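Local coordinates for cell wall surface anchor family protein (Streptococcus agalactiae serogroup V, PDB 3PF2) that forms the shaft of the type 1 pilus as its major (backbone) pilin, seen here as a calcium-binding C-terminal fragment of two Ig-like domains, at residues Phe47-Lys52 / Ala130-Pro135; Thr273-Pro276 / Val280-Asp283. All coordinates share one frame; numbering follows the deposited sequence. Where two conformers were deposited one is given.

Contact 1: residues Phe47-Lys52 / Ala130-Pro135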
# COMPACT_ATOMS: atom_id res chain seq x y z
N PHE A 47 -24.87 6.73 9.41
CA PHE A 47 -23.94 5.64 9.19
C PHE A 47 -22.87 6.23 8.28
O PHE A 47 -22.98 6.19 7.06
CB PHE A 47 -24.65 4.44 8.55
CG PHE A 47 -23.89 3.15 8.66
CD1 PHE A 47 -24.23 2.20 9.61
CD2 PHE A 47 -22.85 2.87 7.77
CE1 PHE A 47 -23.53 1.00 9.71
CE2 PHE A 47 -22.14 1.67 7.86
CZ PHE A 47 -22.49 0.73 8.83
N GLU A 48 -21.85 6.80 8.90
CA GLU A 48 -20.83 7.57 8.20
C GLU A 48 -19.45 7.03 8.53
O GLU A 48 -19.09 6.88 9.70
CB GLU A 48 -20.90 9.04 8.61
CG GLU A 48 -22.14 9.79 8.14
CD GLU A 48 -22.20 11.22 8.66
OE1 GLU A 48 -21.24 11.65 9.34
OE2 GLU A 48 -23.20 11.91 8.38
N ILE A 49 -18.68 6.76 7.48
CA ILE A 49 -17.33 6.22 7.63
C ILE A 49 -16.31 7.28 7.26
O ILE A 49 -16.43 7.92 6.23
CB ILE A 49 -17.17 4.93 6.82
CG1 ILE A 49 -17.88 3.78 7.56
CG2 ILE A 49 -15.68 4.60 6.58
CD1 ILE A 49 -18.01 2.49 6.80
N THR A 50 -15.31 7.48 8.13
CA THR A 50 -14.24 8.43 7.86
C THR A 50 -12.88 7.72 7.95
O THR A 50 -12.59 7.06 8.95
CB THR A 50 -14.26 9.60 8.86
OG1 THR A 50 -15.52 10.28 8.76
CG2 THR A 50 -13.13 10.57 8.58
N ASP A 51 -12.07 7.87 6.91
CA ASP A 51 -10.75 7.24 6.84
C ASP A 51 -9.72 8.30 6.49
O ASP A 51 -9.70 8.81 5.36
CB ASP A 51 -10.80 6.13 5.78
CG ASP A 51 -9.54 5.26 5.77
OD1 ASP A 51 -8.45 5.77 6.06
OD2 ASP A 51 -9.69 4.07 5.42
N LYS A 52 -8.87 8.64 7.47
CA LYS A 52 -7.79 9.58 7.25
C LYS A 52 -6.57 8.78 6.79
O LYS A 52 -5.97 8.05 7.57
CB LYS A 52 -7.49 10.39 8.52
CG LYS A 52 -6.39 11.44 8.32
CD LYS A 52 -6.23 12.35 9.53
CE LYS A 52 -4.85 13.00 9.56
NZ LYS A 52 -4.43 13.63 8.27
N ALA A 130 -22.89 -12.45 5.68
CA ALA A 130 -22.87 -11.14 5.03
C ALA A 130 -22.43 -10.02 5.95
O ALA A 130 -22.76 -10.00 7.14
CB ALA A 130 -24.26 -10.80 4.47
N PHE A 131 -21.71 -9.06 5.37
CA PHE A 131 -21.29 -7.85 6.07
C PHE A 131 -21.08 -6.73 5.04
O PHE A 131 -21.12 -6.99 3.83
CB PHE A 131 -20.02 -8.12 6.90
CG PHE A 131 -18.82 -8.46 6.07
CD1 PHE A 131 -17.93 -7.45 5.67
CD2 PHE A 131 -18.56 -9.78 5.69
CE1 PHE A 131 -16.81 -7.75 4.88
CE2 PHE A 131 -17.43 -10.08 4.90
CZ PHE A 131 -16.56 -9.06 4.51
N LEU A 132 -20.88 -5.50 5.52
CA LEU A 132 -20.64 -4.36 4.64
C LEU A 132 -19.16 -4.31 4.27
O LEU A 132 -18.29 -4.25 5.14
CB LEU A 132 -21.07 -3.04 5.28
CG LEU A 132 -20.79 -1.77 4.46
CD1 LEU A 132 -21.69 -1.71 3.23
CD2 LEU A 132 -20.96 -0.49 5.29
N GLU A 133 -18.90 -4.35 2.97
CA GLU A 133 -17.55 -4.40 2.43
C GLU A 133 -17.33 -3.21 1.50
O GLU A 133 -18.07 -3.03 0.54
CB GLU A 133 -17.32 -5.72 1.70
CG GLU A 133 -16.03 -5.81 0.89
CD GLU A 133 -15.98 -7.05 0.01
OE1 GLU A 133 -16.88 -7.92 0.08
OE2 GLU A 133 -15.00 -7.16 -0.77
N ILE A 134 -16.32 -2.41 1.81
CA ILE A 134 -15.98 -1.23 1.02
C ILE A 134 -14.53 -1.32 0.53
O ILE A 134 -13.60 -1.08 1.30
CB ILE A 134 -16.15 0.10 1.82
CG1 ILE A 134 -17.54 0.20 2.45
CG2 ILE A 134 -15.83 1.32 0.92
CD1 ILE A 134 -17.70 1.41 3.34
N PRO A 135 -14.34 -1.69 -0.74
CA PRO A 135 -12.98 -1.70 -1.29
C PRO A 135 -12.52 -0.30 -1.65
O PRO A 135 -13.27 0.46 -2.28
CB PRO A 135 -13.10 -2.58 -2.55
CG PRO A 135 -14.56 -2.80 -2.79
CD PRO A 135 -15.36 -2.02 -1.76
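Phe47 and Ile49 of strand 46-52 meet Leu132 and Ile134 of strand 132-140 across the interior between two sheets, through carbon atoms alone. Two touches are tight. CE2 of the Phe47 ring lies 3.6 Å from CD2 of Leu132, whose methyl approaches the ring obliquely; the ring gets there because CG stands anti to the backbone N (chi1 -163°). Next to it, Ile49 and Ile134 reach for each other tip to tip, CD1 to CD1 at 3.6 Å. The diagonal between them is looser, with Ile49 CD1 4.5 Å from Leu132 CD2. The axes of the two short strand segments pass 11.7 Å apart at their closest, their directions 36° apart; the gap is bridged by the ends of the two isoleucines and by the Leu132 methyl against the Phe47 ring. Phe95 sets its ring edge-to-face with Phe47, while Ile65 touches both Leu132 and Ile134. The partly exposed side chains of Glu48, Thr50 and Glu133 point outward, away from this layer; Glu133 OE1 is hydrogen-bonded to Asn125 ND2. No hydrogen bond links the segments. Two antiparallel sheets packed face to face, with aliphatic and aromatic side chains between them, make the core of a beta sandwich, here the Ig-like, CNA-type domain of the pilin.

Contact 2: residues Thr273-Pro276 / Val280-Asp283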
# COMPACT_ATOMS: atom_id res chain seq x y z
N THR A 273 24.94 -2.95 -18.19
CA THR A 273 24.89 -2.74 -19.63
C THR A 273 25.98 -1.77 -20.10
O THR A 273 26.29 -1.70 -21.29
CB THR A 273 23.52 -2.19 -20.07
OG1 THR A 273 23.27 -0.94 -19.41
CG2 THR A 273 22.39 -3.18 -19.72
N LYS A 274 26.54 -1.01 -19.17
CA LYS A 274 27.66 -0.11 -19.46
C LYS A 274 28.59 -0.13 -18.26
O LYS A 274 28.13 0.00 -17.14
CB LYS A 274 27.18 1.31 -19.73
CG LYS A 274 28.30 2.30 -20.11
CD LYS A 274 27.78 3.67 -20.51
CE LYS A 274 26.99 3.63 -21.83
NZ LYS A 274 26.83 5.01 -22.42
N ALA A 275 29.89 -0.30 -18.51
CA ALA A 275 30.89 -0.27 -17.46
C ALA A 275 31.50 1.13 -17.37
O ALA A 275 31.43 1.89 -18.33
CB ALA A 275 31.98 -1.32 -17.72
N PRO A 276 32.10 1.47 -16.21
CA PRO A 276 32.83 2.74 -16.11
C PRO A 276 33.95 2.76 -17.13
O PRO A 276 34.47 1.70 -17.50
CB PRO A 276 33.41 2.69 -14.70
CG PRO A 276 32.46 1.81 -13.94
CD PRO A 276 32.12 0.74 -14.92
N VAL A 280 35.41 -3.49 -17.98
CA VAL A 280 34.65 -4.40 -18.83
C VAL A 280 33.24 -4.62 -18.33
O VAL A 280 32.97 -4.52 -17.14
CB VAL A 280 35.36 -5.75 -19.02
CG1 VAL A 280 36.74 -5.54 -19.67
CG2 VAL A 280 35.48 -6.51 -17.71
N ILE A 281 32.33 -4.90 -19.25
CA ILE A 281 30.98 -5.30 -18.90
C ILE A 281 31.02 -6.76 -18.44
O ILE A 281 31.53 -7.64 -19.15
CB ILE A 281 30.06 -5.14 -20.11
CG1 ILE A 281 30.03 -3.67 -20.57
CG2 ILE A 281 28.66 -5.65 -19.79
CD1 ILE A 281 29.44 -3.48 -21.93
N PRO A 282 30.48 -7.06 -17.24
CA PRO A 282 30.50 -8.45 -16.79
C PRO A 282 29.51 -9.31 -17.60
O PRO A 282 28.65 -8.77 -18.29
CB PRO A 282 30.07 -8.34 -15.32
CG PRO A 282 29.21 -7.13 -15.28
CD PRO A 282 29.73 -6.18 -16.32
N ASP A 283 29.65 -10.63 -17.54
CA ASP A 283 28.66 -11.46 -18.23
C ASP A 283 27.74 -12.23 -17.30
O ASP A 283 27.10 -13.20 -17.72
CB ASP A 283 29.30 -12.36 -19.30
CG ASP A 283 30.12 -13.50 -18.71
OD1 ASP A 283 30.13 -13.69 -17.47
OD2 ASP A 283 30.77 -14.20 -19.51
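The turn that follows strand 266-274 and leads toward strand 286-290 folds back on itself in the prealbumin-like domain, bringing Ala275 against Val280 and Ile281. CB of Ala275 points at the returning chain and lies 3.4 Å from the carbonyl O of Val280, with Val280 C close behind at 3.6 Å. The CA atoms of Ala275 and Ile281 are 5.2 Å apart, yet no hydrogen bond joins the two segments. Ile281 instead leans its longer branch along the outgoing backbone: CG1 lies 4.0 Å from Ala275 N and 4.2 Å from Ala275 CB, and CD1 ends 3.7 Å from Thr273 O. A chi1 of -60° sets CG1 beside the backbone N of Ile281, and the extended chi2 (165°) takes CD1 on to that carbonyl. The side chains of Thr273 and Lys274 head away from the returning chain and touch strand 201-206. There both residues face Glu201 and form a classic beta bulge, while Val280 is tied by a backbone hydrogen bond to Asn317. Ile281 is otherwise exposed. A methyl and an isoleucine branch laid against backbone pinch together the start of a loop linking two adjacent antiparallel strands in a prealbumin-like domain, consistent with the CNA-B type of Ig-like fold.

Overall arrangement
The contacts lie in different domains of the elongated chain and on opposite sides of its centre: contact 1 is about 18 Å from that centre and contact 2 about 35 Å. Their own centres are 53 Å apart, and their nearest atoms about 39 Å, so neither touches the other. Both segments of contact 1 precede those of contact 2 in the sequence. Contact 1 is wholly buried and sits near a calcium site: the Phe47 side chain is about 11 Å from a bound calcium ion and about 8 Å from the side chain of the calcium-binding Asp159. Contact 2 is a surface feature far from both metal sites.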